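Local coordinates for protein BtGH115A (Bacteroides thetaiotaomicron, PDB 5BY3) that probably hydrolyses alpha-linked 4-O-methyl-glucuronic acid from decorated arabinogalactans as a glycoside hydrolase of family GH115, at residues Gly398-Asp402 / Trp732-Leu737; His401-Leu406 / Lys497-Met501; Leu492-Arg496 / Arg529-Tyr533; Thr504-Glu508 / Arg620-Val624. One frame throughout, in Å; residues are numbered along the deposited sequence.

Contact 1: residues Gly398-Asp402 / Trp732-Leu737; sequences GRPHD and WKENVL
Residues Gly398-Asp402 form an irregular loop, whereas Trp732-Leu737 are helical (Val736 N to Trp732 O, 3.1 Å) within the helix 730-738. The nearest CA atoms across the segments are those of Pro400 and Lys733, 5.5 Å apart. Gly398 adopts phi/psi 160/-168, where a CB would collide with the preceding carbonyl, and the Arg399-Pro400 peptide is cis. The loop is braced internally by Gly398 N to Asp402 OD1 (3.3 Å) and His401 ND1 to Asp402 O (2.7 Å).

Pro400, C-gamma endo, is the centre of the contact and points toward the helix. Its CD lies 3.7 Å from Trp732 CZ3 and 3.7 Å from Val736 CG2, and its CG lies 3.7 Å from Leu737 CG and 3.6 Å from Lys733 O. Trp732 (chi1 t, chi2 87°) brings CH2 to 3.7 Å from Arg399 O, which sits at the ring edge; its NE1 hydrogen-bonds to the Asp368 carboxylate. The aliphatic parts of Arg399 and the extended Lys733 meet at CD to CE, 4.1 Å, while their charged ends pair with Glu507 and Glu508. His401 CB touches Leu737 CD2 at 4.1 Å.

No hydrogen bond crosses; the 286 Å² buried, both sides summed, comes from van der Waals contact, mainly of the Pro400 ring: a cis-proline loop following strand 388-393 of the TIM-barrel-type catalytic domain, docked on a helix of the GH115 C-terminal domain.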
loop_
_atom_site.group_PDB
_atom_site.type_symbol
_atom_site.label_atom_id
_atom_site.label_comp_id
_atom_site.label_asym_id
_atom_site.label_seq_id
_atom_site.Cartn_x
_atom_site.Cartn_y
_atom_site.Cartn_z
ATOM N N GLY A 398 -11.516 -6.622 -8.152
ATOM C CA GLY A 398 -12.901 -6.318 -7.820
ATOM C C GLY A 398 -13.488 -5.189 -8.619
ATOM O O GLY A 398 -12.902 -4.782 -9.612
ATOM N N ARG A 399 -14.660 -4.717 -8.174
ATOM C CA ARG A 399 -15.451 -3.686 -8.814
ATOM C C ARG A 399 -15.062 -2.303 -8.281
ATOM O O ARG A 399 -14.665 -2.193 -7.125
ATOM C CB ARG A 399 -16.935 -3.880 -8.472
ATOM C CG ARG A 399 -17.259 -3.583 -6.996
ATOM C CD ARG A 399 -18.687 -3.917 -6.666
ATOM N NE ARG A 399 -18.848 -5.360 -6.711
ATOM C CZ ARG A 399 -19.989 -6.009 -6.528
ATOM N NH1 ARG A 399 -21.139 -5.375 -6.273
ATOM N NH2 ARG A 399 -19.958 -7.315 -6.592
ATOM N N PRO A 400 -15.206 -1.249 -9.090
ATOM C CA PRO A 400 -15.615 -1.313 -10.522
ATOM C C PRO A 400 -14.566 -1.911 -11.495
ATOM O O PRO A 400 -14.919 -2.276 -12.615
ATOM C CB PRO A 400 -15.858 0.157 -10.852
ATOM C CG PRO A 400 -14.843 0.871 -9.988
ATOM C CD PRO A 400 -14.836 0.121 -8.681
ATOM N N HIS A 401 -13.285 -1.998 -11.108
ATOM C CA HIS A 401 -12.271 -2.636 -12.001
ATOM C C HIS A 401 -10.997 -3.045 -11.222
ATOM O O HIS A 401 -10.556 -2.286 -10.379
ATOM C CB HIS A 401 -11.934 -1.697 -13.184
ATOM C CG HIS A 401 -11.227 -2.380 -14.298
ATOM N ND1 HIS A 401 -9.925 -2.823 -14.183
ATOM C CD2 HIS A 401 -11.651 -2.747 -15.533
ATOM C CE1 HIS A 401 -9.581 -3.439 -15.305
ATOM N NE2 HIS A 401 -10.608 -3.402 -16.140
ATOM N N ASP A 402 -10.393 -4.200 -11.527
ATOM C CA ASP A 402 -9.080 -4.586 -10.930
ATOM C C ASP A 402 -7.990 -3.564 -11.285
ATOM O O ASP A 402 -7.948 -3.062 -12.418
ATOM C CB ASP A 402 -8.497 -5.911 -11.428
ATOM C CG ASP A 402 -9.511 -7.078 -11.570
ATOM O OD1 ASP A 402 -10.735 -6.936 -11.297
ATOM O OD2 ASP A 402 -9.018 -8.173 -12.016
ATOM N N TRP A 732 -20.043 5.940 -6.319
ATOM C CA TRP A 732 -18.797 5.505 -5.744
ATOM C C TRP A 732 -17.910 4.825 -6.820
ATOM O O TRP A 732 -16.684 4.933 -6.776
ATOM C CB TRP A 732 -19.023 4.606 -4.518
ATOM C CG TRP A 732 -17.726 4.007 -4.003
ATOM C CD1 TRP A 732 -16.837 4.567 -3.110
ATOM C CD2 TRP A 732 -17.130 2.773 -4.434
ATOM N NE1 TRP A 732 -15.739 3.724 -2.932
ATOM C CE2 TRP A 732 -15.899 2.623 -3.730
ATOM C CE3 TRP A 732 -17.530 1.763 -5.319
ATOM C CZ2 TRP A 732 -15.086 1.494 -3.876
ATOM C CZ3 TRP A 732 -16.685 0.661 -5.486
ATOM C CH2 TRP A 732 -15.486 0.546 -4.771
ATOM N N LYS A 733 -18.529 4.167 -7.789
ATOM C CA LYS A 733 -17.781 3.413 -8.797
ATOM C C LYS A 733 -17.110 4.421 -9.710
ATOM O O LYS A 733 -15.938 4.309 -9.995
ATOM C CB LYS A 733 -18.702 2.473 -9.599
ATOM C CG LYS A 733 -18.980 1.144 -8.901
ATOM C CD LYS A 733 -20.052 0.361 -9.636
ATOM C CE LYS A 733 -20.413 -0.943 -8.918
ATOM N NZ LYS A 733 -21.559 -1.612 -9.615
ATOM N N GLU A 734 -17.891 5.398 -10.142
ATOM C CA GLU A 734 -17.447 6.550 -10.889
ATOM C C GLU A 734 -16.331 7.252 -10.130
ATOM O O GLU A 734 -15.287 7.545 -10.715
ATOM C CB GLU A 734 -18.634 7.506 -11.098
ATOM C CG GLU A 734 -19.234 7.561 -12.493
ATOM C CD GLU A 734 -19.158 6.237 -13.233
ATOM O OE1 GLU A 734 -19.880 5.305 -12.835
ATOM O OE2 GLU A 734 -18.380 6.119 -14.211
ATOM N N ASN A 735 -16.561 7.508 -8.837
ATOM C CA ASN A 735 -15.639 8.266 -8.012
ATOM C C ASN A 735 -14.246 7.621 -8.061
ATOM O O ASN A 735 -13.304 8.275 -8.408
ATOM C CB ASN A 735 -16.132 8.354 -6.552
ATOM C CG ASN A 735 -17.177 9.480 -6.309
ATOM O OD1 ASN A 735 -17.656 10.170 -7.237
ATOM N ND2 ASN A 735 -17.529 9.664 -5.025
ATOM N N VAL A 736 -14.114 6.346 -7.728
ATOM C CA VAL A 736 -12.792 5.737 -7.548
ATOM C C VAL A 736 -12.019 5.460 -8.853
ATOM O O VAL A 736 -10.812 5.384 -8.837
ATOM C CB VAL A 736 -12.883 4.449 -6.709
ATOM C CG1 VAL A 736 -13.359 4.776 -5.302
ATOM C CG2 VAL A 736 -13.797 3.415 -7.368
ATOM N N LEU A 737 -12.724 5.314 -9.974
ATOM C CA LEU A 737 -12.083 5.156 -11.268
ATOM C C LEU A 737 -11.332 6.433 -11.713
ATOM O O LEU A 737 -10.266 6.336 -12.334
ATOM C CB LEU A 737 -13.118 4.771 -12.347
ATOM C CG LEU A 737 -13.618 3.313 -12.462
ATOM C CD1 LEU A 737 -14.777 3.123 -13.458
ATOM C CD2 LEU A 737 -12.521 2.296 -12.776
#

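Contact 2: residues His401-Leu406 / Lys497-Met501; sequences HDHLWL and KPEFM. With NI (nickel (II) ion), chain C.
Two non-regular segments meet with CA pairs His401-Phe500 at 7.0 Å, His403-Glu499 at 6.0 Å and Leu406-Pro498 at 7.7 Å. Within Lys497-Met501 the turn is held by Phe500 N to Lys497 O (3.0 Å) and Met501 N to Pro498 O (3.2 Å).

Glu499 buries the most surface (116 Å²): chi1 m with chi2 at 93° carries OE2 to the backbone amides of Trp405 (N to OE2, 2.9 Å) and Leu406 (N to OE2, 3.0 Å). Water 1 donates to Glu499 OE1 (2.7 Å) and Leu406 O (2.9 Å). His401, chi1 t and chi2 -70°, turns one ring face to Glu499 O (CE1 to O, 3.2 Å) while its ND1 donates to Asp402 O (2.7 Å). His403, chi1 p, sets CB 3.9 Å from Lys497 CD. Phe500, chi1 m, presents its edge to Asp402 O (CE1 to O, 3.8 Å). Trp405 (chi1 t) and Leu406 (chi1 m) both pack against Pro498, with CZ3 to CB at 4.1 Å and CD1 to CG at 4.2 Å.

The CA-CB bond of Leu404 points away from 497-501, and its O binds nickel at 2.4 Å, with waters 2 and 3 (each 2.5 Å) and Asp436. A buried carboxylate thus fixes the amides immediately following the metal-binding carbonyl, tying the loop's shape to the nickel site.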
loop_
_atom_site.group_PDB
_atom_site.type_symbol
_atom_site.label_atom_id
_atom_site.label_comp_id
_atom_site.label_asym_id
_atom_site.label_seq_id
_atom_site.Cartn_x
_atom_site.Cartn_y
_atom_site.Cartn_z
ATOM N N HIS A 401 -13.285 -1.998 -11.108
ATOM C CA HIS A 401 -12.271 -2.636 -12.001
ATOM C C HIS A 401 -10.997 -3.045 -11.222
ATOM O O HIS A 401 -10.556 -2.286 -10.379
ATOM C CB HIS A 401 -11.934 -1.697 -13.184
ATOM C CG HIS A 401 -11.227 -2.380 -14.298
ATOM N ND1 HIS A 401 -9.925 -2.823 -14.183
ATOM C CD2 HIS A 401 -11.651 -2.747 -15.533
ATOM C CE1 HIS A 401 -9.581 -3.439 -15.305
ATOM N NE2 HIS A 401 -10.608 -3.402 -16.140
ATOM N N ASP A 402 -10.393 -4.200 -11.527
ATOM C CA ASP A 402 -9.080 -4.586 -10.930
ATOM C C ASP A 402 -7.990 -3.564 -11.285
ATOM O O ASP A 402 -7.948 -3.062 -12.418
ATOM C CB ASP A 402 -8.497 -5.911 -11.428
ATOM C CG ASP A 402 -9.511 -7.078 -11.570
ATOM O OD1 ASP A 402 -10.735 -6.936 -11.297
ATOM O OD2 ASP A 402 -9.018 -8.173 -12.016
ATOM N N HIS A 403 -7.131 -3.254 -10.302
ATOM C CA HIS A 403 -5.823 -2.720 -10.588
ATOM C C HIS A 403 -4.784 -3.707 -10.120
ATOM O O HIS A 403 -4.409 -3.719 -8.942
ATOM C CB HIS A 403 -5.610 -1.316 -10.009
ATOM C CG HIS A 403 -6.057 -1.135 -8.586
ATOM N ND1 HIS A 403 -7.393 -1.100 -8.220
ATOM C CD2 HIS A 403 -5.343 -0.925 -7.446
ATOM C CE1 HIS A 403 -7.475 -0.876 -6.916
ATOM N NE2 HIS A 403 -6.247 -0.800 -6.419
ATOM N N LEU A 404 -4.339 -4.572 -11.034
ATOM C CA LEU A 404 -3.399 -5.656 -10.666
ATOM C C LEU A 404 -2.121 -5.704 -11.465
ATOM O O LEU A 404 -1.238 -6.527 -11.171
ATOM C CB LEU A 404 -4.076 -7.019 -10.839
ATOM C CG LEU A 404 -5.260 -7.420 -9.972
ATOM C CD1 LEU A 404 -5.785 -8.747 -10.470
ATOM C CD2 LEU A 404 -4.775 -7.552 -8.543
ATOM N N TRP A 405 -2.016 -4.873 -12.503
ATOM C CA TRP A 405 -0.859 -5.005 -13.367
ATOM C C TRP A 405 0.327 -4.172 -12.895
ATOM O O TRP A 405 1.381 -4.731 -12.544
ATOM C CB TRP A 405 -1.247 -4.738 -14.783
ATOM C CG TRP A 405 -0.128 -4.633 -15.758
ATOM C CD1 TRP A 405 1.025 -5.382 -15.819
ATOM C CD2 TRP A 405 -0.095 -3.749 -16.874
ATOM N NE1 TRP A 405 1.771 -5.000 -16.905
ATOM C CE2 TRP A 405 1.100 -4.008 -17.576
ATOM C CE3 TRP A 405 -0.961 -2.746 -17.343
ATOM C CZ2 TRP A 405 1.467 -3.283 -18.718
ATOM C CZ3 TRP A 405 -0.602 -2.028 -18.482
ATOM C CH2 TRP A 405 0.615 -2.291 -19.143
ATOM N N LEU A 406 0.118 -2.855 -12.870
ATOM C CA LEU A 406 1.071 -1.885 -12.392
ATOM C C LEU A 406 0.574 -1.241 -11.084
ATOM O O LEU A 406 -0.609 -1.313 -10.733
ATOM C CB LEU A 406 1.291 -0.813 -13.461
ATOM C CG LEU A 406 1.855 -1.350 -14.793
ATOM C CD1 LEU A 406 1.847 -0.253 -15.863
ATOM C CD2 LEU A 406 3.252 -1.946 -14.599
ATOM N N LYS A 497 -5.898 5.208 -14.206
ATOM C CA LYS A 497 -4.941 4.116 -14.180
ATOM C C LYS A 497 -4.854 3.426 -15.544
ATOM O O LYS A 497 -5.831 3.415 -16.301
ATOM C CB LYS A 497 -5.371 3.111 -13.129
ATOM C CG LYS A 497 -5.176 3.591 -11.698
ATOM C CD LYS A 497 -5.377 2.506 -10.643
ATOM C CE LYS A 497 -4.478 2.696 -9.407
ATOM N NZ LYS A 497 -4.806 3.825 -8.480
ATOM N N PRO A 498 -3.687 2.855 -15.872
ATOM C CA PRO A 498 -3.584 2.039 -17.090
ATOM C C PRO A 498 -4.716 1.034 -17.279
ATOM O O PRO A 498 -5.325 1.012 -18.343
ATOM C CB PRO A 498 -2.270 1.318 -16.899
ATOM C CG PRO A 498 -1.439 2.362 -16.216
ATOM C CD PRO A 498 -2.362 3.029 -15.238
ATOM N N GLU A 499 -5.000 0.257 -16.238
ATOM C CA GLU A 499 -6.039 -0.745 -16.223
ATOM C C GLU A 499 -7.436 -0.195 -16.393
ATOM O O GLU A 499 -8.274 -0.929 -16.871
ATOM C CB GLU A 499 -5.968 -1.569 -14.929
ATOM C CG GLU A 499 -4.673 -2.341 -14.741
ATOM C CD GLU A 499 -3.645 -1.573 -13.930
ATOM O OE1 GLU A 499 -3.738 -0.337 -13.965
ATOM O OE2 GLU A 499 -2.731 -2.190 -13.273
ATOM N N PHE A 500 -7.692 1.078 -16.054
ATOM C CA PHE A 500 -9.003 1.751 -16.304
ATOM C C PHE A 500 -9.192 2.425 -17.700
ATOM O O PHE A 500 -10.247 3.032 -17.972
ATOM C CB PHE A 500 -9.368 2.793 -15.213
ATOM C CG PHE A 500 -9.137 2.354 -13.788
ATOM C CD1 PHE A 500 -9.032 1.002 -13.420
ATOM C CD2 PHE A 500 -9.055 3.340 -12.771
ATOM C CE1 PHE A 500 -8.779 0.643 -12.075
ATOM C CE2 PHE A 500 -8.849 2.990 -11.428
ATOM C CZ PHE A 500 -8.708 1.632 -11.070
HETATM N N MSE A 501 -8.207 2.319 -18.587
HETATM C CA MSE A 501 -8.204 3.102 -19.849
HETATM C C MSE A 501 -9.150 2.578 -20.885
HETATM O O MSE A 501 -9.379 3.251 -21.889
HETATM C CB MSE A 501 -6.823 3.193 -20.503
HETATM C CG MSE A 501 -5.907 4.094 -19.681
HETATM SE SE MSE A 501 -6.560 5.942 -19.655
HETATM C CE MSE A 501 -6.648 6.268 -21.580
HETATM NI NI NI C . 0.059 -7.731 -9.591
HETATM O O HOH W 1 -2.391 0.734 -11.837
HETATM O O HOH W 2 -0.884 -9.445 -11.126
HETATM O O HOH W 3 1.673 -6.914 -7.821
#

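Contact 3: residues Leu492-Arg496 / Arg529-Tyr533; sequences LAHIR and RLNAY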
loop_
_atom_site.group_PDB
_atom_site.type_symbol
_atom_site.label_atom_id
_atom_site.label_comp_id
_atom_site.label_asym_id
_atom_site.label_seq_id
_atom_site.Cartn_x
_atom_site.Cartn_y
_atom_site.Cartn_z
ATOM N N LEU A 492 -0.813 11.253 -13.775
ATOM C CA LEU A 492 -1.608 10.837 -14.905
ATOM C C LEU A 492 -2.354 9.504 -14.640
ATOM O O LEU A 492 -3.466 9.298 -15.180
ATOM C CB LEU A 492 -0.734 10.742 -16.143
ATOM C CG LEU A 492 -0.168 12.025 -16.771
ATOM C CD1 LEU A 492 1.086 11.631 -17.511
ATOM C CD2 LEU A 492 -1.112 12.768 -17.726
ATOM N N ALA A 493 -1.736 8.628 -13.831
ATOM C CA ALA A 493 -2.357 7.375 -13.373
ATOM C C ALA A 493 -3.513 7.657 -12.397
ATOM O O ALA A 493 -4.514 6.967 -12.445
ATOM C CB ALA A 493 -1.350 6.468 -12.738
ATOM N N HIS A 494 -3.400 8.709 -11.583
ATOM C CA HIS A 494 -4.450 9.153 -10.661
ATOM C C HIS A 494 -5.671 9.568 -11.477
ATOM O O HIS A 494 -6.815 9.287 -11.120
ATOM C CB HIS A 494 -3.900 10.322 -9.836
ATOM C CG HIS A 494 -4.812 10.844 -8.766
ATOM N ND1 HIS A 494 -4.905 10.264 -7.517
ATOM C CD2 HIS A 494 -5.602 11.951 -8.723
ATOM C CE1 HIS A 494 -5.744 10.969 -6.765
ATOM N NE2 HIS A 494 -6.170 12.006 -7.466
ATOM N N ILE A 495 -5.418 10.218 -12.595
ATOM C CA ILE A 495 -6.467 10.664 -13.494
ATOM C C ILE A 495 -7.191 9.457 -14.088
ATOM O O ILE A 495 -8.409 9.426 -14.179
ATOM C CB ILE A 495 -5.860 11.613 -14.551
ATOM C CG1 ILE A 495 -5.519 12.947 -13.831
ATOM C CG2 ILE A 495 -6.804 11.850 -15.727
ATOM C CD1 ILE A 495 -4.767 13.989 -14.624
ATOM N N ARG A 496 -6.425 8.447 -14.454
ATOM C CA ARG A 496 -6.969 7.212 -14.938
ATOM C C ARG A 496 -5.810 6.253 -15.012
ATOM O O ARG A 496 -4.837 6.490 -15.725
ATOM C CB ARG A 496 -7.593 7.405 -16.299
ATOM C CG ARG A 496 -8.540 6.281 -16.634
ATOM C CD ARG A 496 -9.969 6.669 -16.306
ATOM N NE ARG A 496 -10.868 5.540 -16.566
ATOM C CZ ARG A 496 -12.178 5.537 -16.321
ATOM N NH1 ARG A 496 -12.762 6.615 -15.793
ATOM N NH2 ARG A 496 -12.886 4.437 -16.582
ATOM N N ARG A 529 -2.788 14.346 -23.539
ATOM C CA ARG A 529 -2.394 13.213 -22.692
ATOM C C ARG A 529 -1.385 12.333 -23.450
ATOM O O ARG A 529 -0.339 11.953 -22.894
ATOM C CB ARG A 529 -3.641 12.411 -22.205
ATOM C CG ARG A 529 -3.384 11.285 -21.179
ATOM C CD ARG A 529 -4.642 10.499 -20.759
ATOM N NE ARG A 529 -4.354 9.281 -19.964
ATOM C CZ ARG A 529 -4.181 9.246 -18.627
ATOM N NH1 ARG A 529 -4.304 10.357 -17.870
ATOM N NH2 ARG A 529 -3.909 8.080 -18.034
ATOM N N LEU A 530 -1.692 11.993 -24.702
ATOM C CA LEU A 530 -0.745 11.218 -25.553
ATOM C C LEU A 530 0.674 11.752 -25.604
ATOM O O LEU A 530 1.619 10.958 -25.576
ATOM C CB LEU A 530 -1.282 11.021 -26.983
ATOM C CG LEU A 530 -2.262 9.852 -27.020
ATOM C CD1 LEU A 530 -2.917 9.667 -28.375
ATOM C CD2 LEU A 530 -1.544 8.595 -26.539
ATOM N N ASN A 531 0.803 13.091 -25.627
ATOM C CA ASN A 531 2.086 13.788 -25.684
ATOM C C ASN A 531 2.831 13.876 -24.389
ATOM O O ASN A 531 4.071 13.732 -24.399
ATOM C CB ASN A 531 1.951 15.186 -26.287
ATOM C CG ASN A 531 2.114 15.163 -27.794
ATOM O OD1 ASN A 531 3.230 15.283 -28.317
ATOM N ND2 ASN A 531 1.016 14.939 -28.504
ATOM N N ALA A 532 2.097 14.124 -23.292
ATOM C CA ALA A 532 2.682 14.114 -21.957
ATOM C C ALA A 532 3.337 12.749 -21.743
ATOM O O ALA A 532 4.480 12.691 -21.311
ATOM C CB ALA A 532 1.641 14.436 -20.863
ATOM N N TYR A 533 2.652 11.669 -22.134
ATOM C CA TYR A 533 3.214 10.326 -22.045
ATOM C C TYR A 533 4.427 10.103 -22.967
ATOM O O TYR A 533 5.456 9.564 -22.521
ATOM C CB TYR A 533 2.149 9.220 -22.214
ATOM C CG TYR A 533 1.487 8.742 -20.913
ATOM C CD1 TYR A 533 2.244 8.249 -19.855
ATOM C CD2 TYR A 533 0.102 8.770 -20.763
ATOM C CE1 TYR A 533 1.647 7.808 -18.708
ATOM C CE2 TYR A 533 -0.513 8.347 -19.592
ATOM C CZ TYR A 533 0.262 7.838 -18.594
ATOM O OH TYR A 533 -0.332 7.421 -17.444
HETATM O O HOH W 4 -2.600 5.685 -17.086
#
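Hydrogen bonding centres on Arg529, whose guanidinium reaches across from helix 523-543 to the C-terminal end of helix 476-495. NH1 and NH2 both donate to Leu492 O, at 3.0 and 3.1 Å, and NH2 also makes a weak bond to Arg496 O at 3.0 Å. Leu492 O already accepts the last helical turn's bond from Arg496 N (3.2 Å), so this carbonyl is shared. Arg496 is the first residue to leave helical angles (phi/psi -170/116). NE of Arg529 is taken by Asn570 of helix 552-580.

One water adds a bridge: water 4 donates to Arg496 O (2.7 Å) and lies 2.9 Å from Tyr533 OH, to which it is hydrogen-bonded.

Apolar contacts surround these bonds. Leu492 CD1 sits 4.0 Å from the Tyr533 ring centroid, 11° off the normal, a CH-pi contact over the face, and is 4.4 Å from Ala532 CB. Leu492 CB lies 3.9 Å from Tyr533 CZ. Around the guanidinium, Arg496 CB lies over one face, 4.1 Å from Arg529 NH2, and Ile495 CG2 is 3.6 Å from NH1.

Neither segment contains an acidic residue; main-chain carbonyls meet the guanidinium instead, so Arg529 joins the two helices by donating to the C-terminal end of helix 476-495.

Contact 4: residues Thr504-Glu508 / Arg620-Val624; sequences TREEE and RKLPV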
loop_
_atom_site.group_PDB
_atom_site.type_symbol
_atom_site.label_atom_id
_atom_site.label_comp_id
_atom_site.label_asym_id
_atom_site.label_seq_id
_atom_site.Cartn_x
_atom_site.Cartn_y
_atom_site.Cartn_z
ATOM N N THR A 504 -14.082 0.121 -18.968
ATOM C CA THR A 504 -14.887 -1.093 -18.827
ATOM C C THR A 504 -15.154 -1.299 -17.326
ATOM O O THR A 504 -14.592 -0.610 -16.486
ATOM C CB THR A 504 -14.143 -2.349 -19.369
ATOM O OG1 THR A 504 -12.862 -2.441 -18.762
ATOM C CG2 THR A 504 -13.954 -2.317 -20.877
ATOM N N ARG A 505 -16.027 -2.233 -16.982
ATOM C CA ARG A 505 -16.231 -2.607 -15.584
ATOM C C ARG A 505 -16.122 -4.104 -15.381
ATOM O O ARG A 505 -16.249 -4.897 -16.335
ATOM C CB ARG A 505 -17.531 -2.003 -15.021
ATOM C CG ARG A 505 -17.209 -0.762 -14.220
ATOM C CD ARG A 505 -18.016 0.452 -14.580
ATOM N NE ARG A 505 -19.303 0.403 -13.912
ATOM C CZ ARG A 505 -20.012 1.463 -13.524
ATOM N NH1 ARG A 505 -19.555 2.706 -13.699
ATOM N NH2 ARG A 505 -21.175 1.266 -12.939
ATOM N N GLU A 506 -15.813 -4.465 -14.142
ATOM C CA GLU A 506 -15.774 -5.846 -13.680
ATOM C C GLU A 506 -16.848 -6.039 -12.619
ATOM O O GLU A 506 -17.315 -5.059 -12.024
ATOM C CB GLU A 506 -14.392 -6.199 -13.145
ATOM C CG GLU A 506 -13.420 -6.620 -14.222
ATOM C CD GLU A 506 -13.862 -7.854 -15.027
ATOM O OE1 GLU A 506 -14.198 -8.902 -14.449
ATOM O OE2 GLU A 506 -13.848 -7.786 -16.262
ATOM N N GLU A 507 -17.263 -7.299 -12.443
ATOM C CA GLU A 507 -18.389 -7.721 -11.581
ATOM C C GLU A 507 -19.736 -7.032 -11.794
ATOM O O GLU A 507 -20.535 -6.939 -10.868
ATOM C CB GLU A 507 -17.992 -7.708 -10.109
ATOM C CG GLU A 507 -16.774 -8.593 -9.840
ATOM C CD GLU A 507 -16.257 -8.464 -8.421
ATOM O OE1 GLU A 507 -16.815 -7.641 -7.645
ATOM O OE2 GLU A 507 -15.289 -9.196 -8.099
ATOM N N GLU A 508 -20.014 -6.611 -13.027
ATOM C CA GLU A 508 -21.268 -5.906 -13.318
ATOM C C GLU A 508 -22.438 -6.768 -13.779
ATOM O O GLU A 508 -23.559 -6.229 -13.898
ATOM C CB GLU A 508 -21.062 -4.817 -14.357
ATOM C CG GLU A 508 -20.529 -3.500 -13.843
ATOM C CD GLU A 508 -21.466 -2.752 -12.929
ATOM O OE1 GLU A 508 -22.694 -2.939 -12.985
ATOM O OE2 GLU A 508 -20.954 -1.953 -12.144
ATOM N N ARG A 620 -5.591 -11.848 -14.941
ATOM C CA ARG A 620 -6.982 -12.270 -14.966
ATOM C C ARG A 620 -7.656 -12.204 -16.369
ATOM O O ARG A 620 -8.860 -12.324 -16.469
ATOM C CB ARG A 620 -7.753 -11.509 -13.871
ATOM C CG ARG A 620 -8.876 -12.281 -13.196
ATOM C CD ARG A 620 -9.605 -11.407 -12.184
ATOM N NE ARG A 620 -11.039 -11.542 -12.361
ATOM C CZ ARG A 620 -11.919 -10.554 -12.294
ATOM N NH1 ARG A 620 -11.552 -9.319 -12.023
ATOM N NH2 ARG A 620 -13.196 -10.817 -12.470
ATOM N N LYS A 621 -6.876 -12.011 -17.436
ATOM C CA LYS A 621 -7.379 -12.005 -18.833
ATOM C C LYS A 621 -8.564 -11.065 -19.043
ATOM O O LYS A 621 -9.525 -11.376 -19.784
ATOM C CB LYS A 621 -7.750 -13.412 -19.358
ATOM C CG LYS A 621 -6.963 -14.585 -18.804
ATOM C CD LYS A 621 -5.707 -14.845 -19.609
ATOM C CE LYS A 621 -5.014 -16.096 -19.059
ATOM N NZ LYS A 621 -4.100 -16.740 -20.045
ATOM N N LEU A 622 -8.489 -9.905 -18.405
ATOM C CA LEU A 622 -9.539 -8.897 -18.540
ATOM C C LEU A 622 -9.501 -8.331 -19.928
ATOM O O LEU A 622 -8.406 -8.197 -20.500
ATOM C CB LEU A 622 -9.440 -7.797 -17.467
ATOM C CG LEU A 622 -9.577 -8.266 -16.008
ATOM C CD1 LEU A 622 -9.951 -7.096 -15.114
ATOM C CD2 LEU A 622 -10.582 -9.416 -15.803
ATOM N N PRO A 623 -10.690 -8.015 -20.498
ATOM C CA PRO A 623 -10.769 -7.554 -21.897
ATOM C C PRO A 623 -9.829 -6.368 -22.191
ATOM O O PRO A 623 -9.120 -6.367 -23.228
ATOM C CB PRO A 623 -12.245 -7.139 -22.046
ATOM C CG PRO A 623 -12.954 -7.952 -21.047
ATOM C CD PRO A 623 -12.024 -8.033 -19.868
ATOM N N VAL A 624 -9.794 -5.402 -21.259
ATOM C CA VAL A 624 -8.920 -4.238 -21.379
ATOM C C VAL A 624 -7.456 -4.581 -21.790
ATOM O O VAL A 624 -6.832 -3.745 -22.468
ATOM C CB VAL A 624 -9.003 -3.333 -20.112
ATOM C CG1 VAL A 624 -8.254 -3.930 -18.932
ATOM C CG2 VAL A 624 -8.480 -1.929 -20.375
HETATM O O HOH W 5 -11.539 -4.728 -18.583
#
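Thr504 opens the contact: its side chain points toward the 620-624 segment, OG1 being 4.2 Å from Val624 CB. Water 5 joins the two, hydrogen-bonded to Thr504 OG1 at 2.6 Å and accepting from Val624 N at 3.3 Å. Arg505 makes no contact here; it pairs with Glu508 (NH2 to OE2, 3.3 Å) and, outside, with Glu730 and Glu734 of the C-terminal domain.

Glu506 buries the most surface (80 Å²). With chi1 and chi2 both m, it brings OE1 to 2.9 Å from Arg620 NH2, a salt bridge, while its CG packs 3.6 Å from Leu622 CD1 and OE2 lies 4.0 Å from Pro623 CD. OE2 also pairs with Arg514. Glu507 and Glu508 make no close contact with 620-624; their carboxylates pair with Arg399 and Lys733. The touching parts run 160° apart, nearly antiparallel, with Thr504 nearest Val624 and Glu506 nearest Leu622.

Because Arg620 NH1 bridges Asp402 as well, one guanidinium is held between two carboxylates, so charge pairing joins three loops at this buried junction.

How the contacts relate
From the N terminus, the loop after strand 388-393 provides the first half of both contact 1 and contact 2, which share His401 and Asp402. Contact 2 closes first, at 497-501, beyond helix 476-495; contact 3 crosses it, since 492-496 precedes that closure and 529-533 follows. Contact 4 opens at 504-508, after contact 2 has closed, and closes at 620-624, crossing contact 3 too. Contact 1 closes last, at 732-737, so contacts 3 and 4 nest inside its loop. Direct links are Asp402 OD1 to Arg620 NH1, 2.6 Å, and Lys733 NZ to Glu508 OE2, 2.6 Å. Together they join barrel loop, helical region and C-terminal domain.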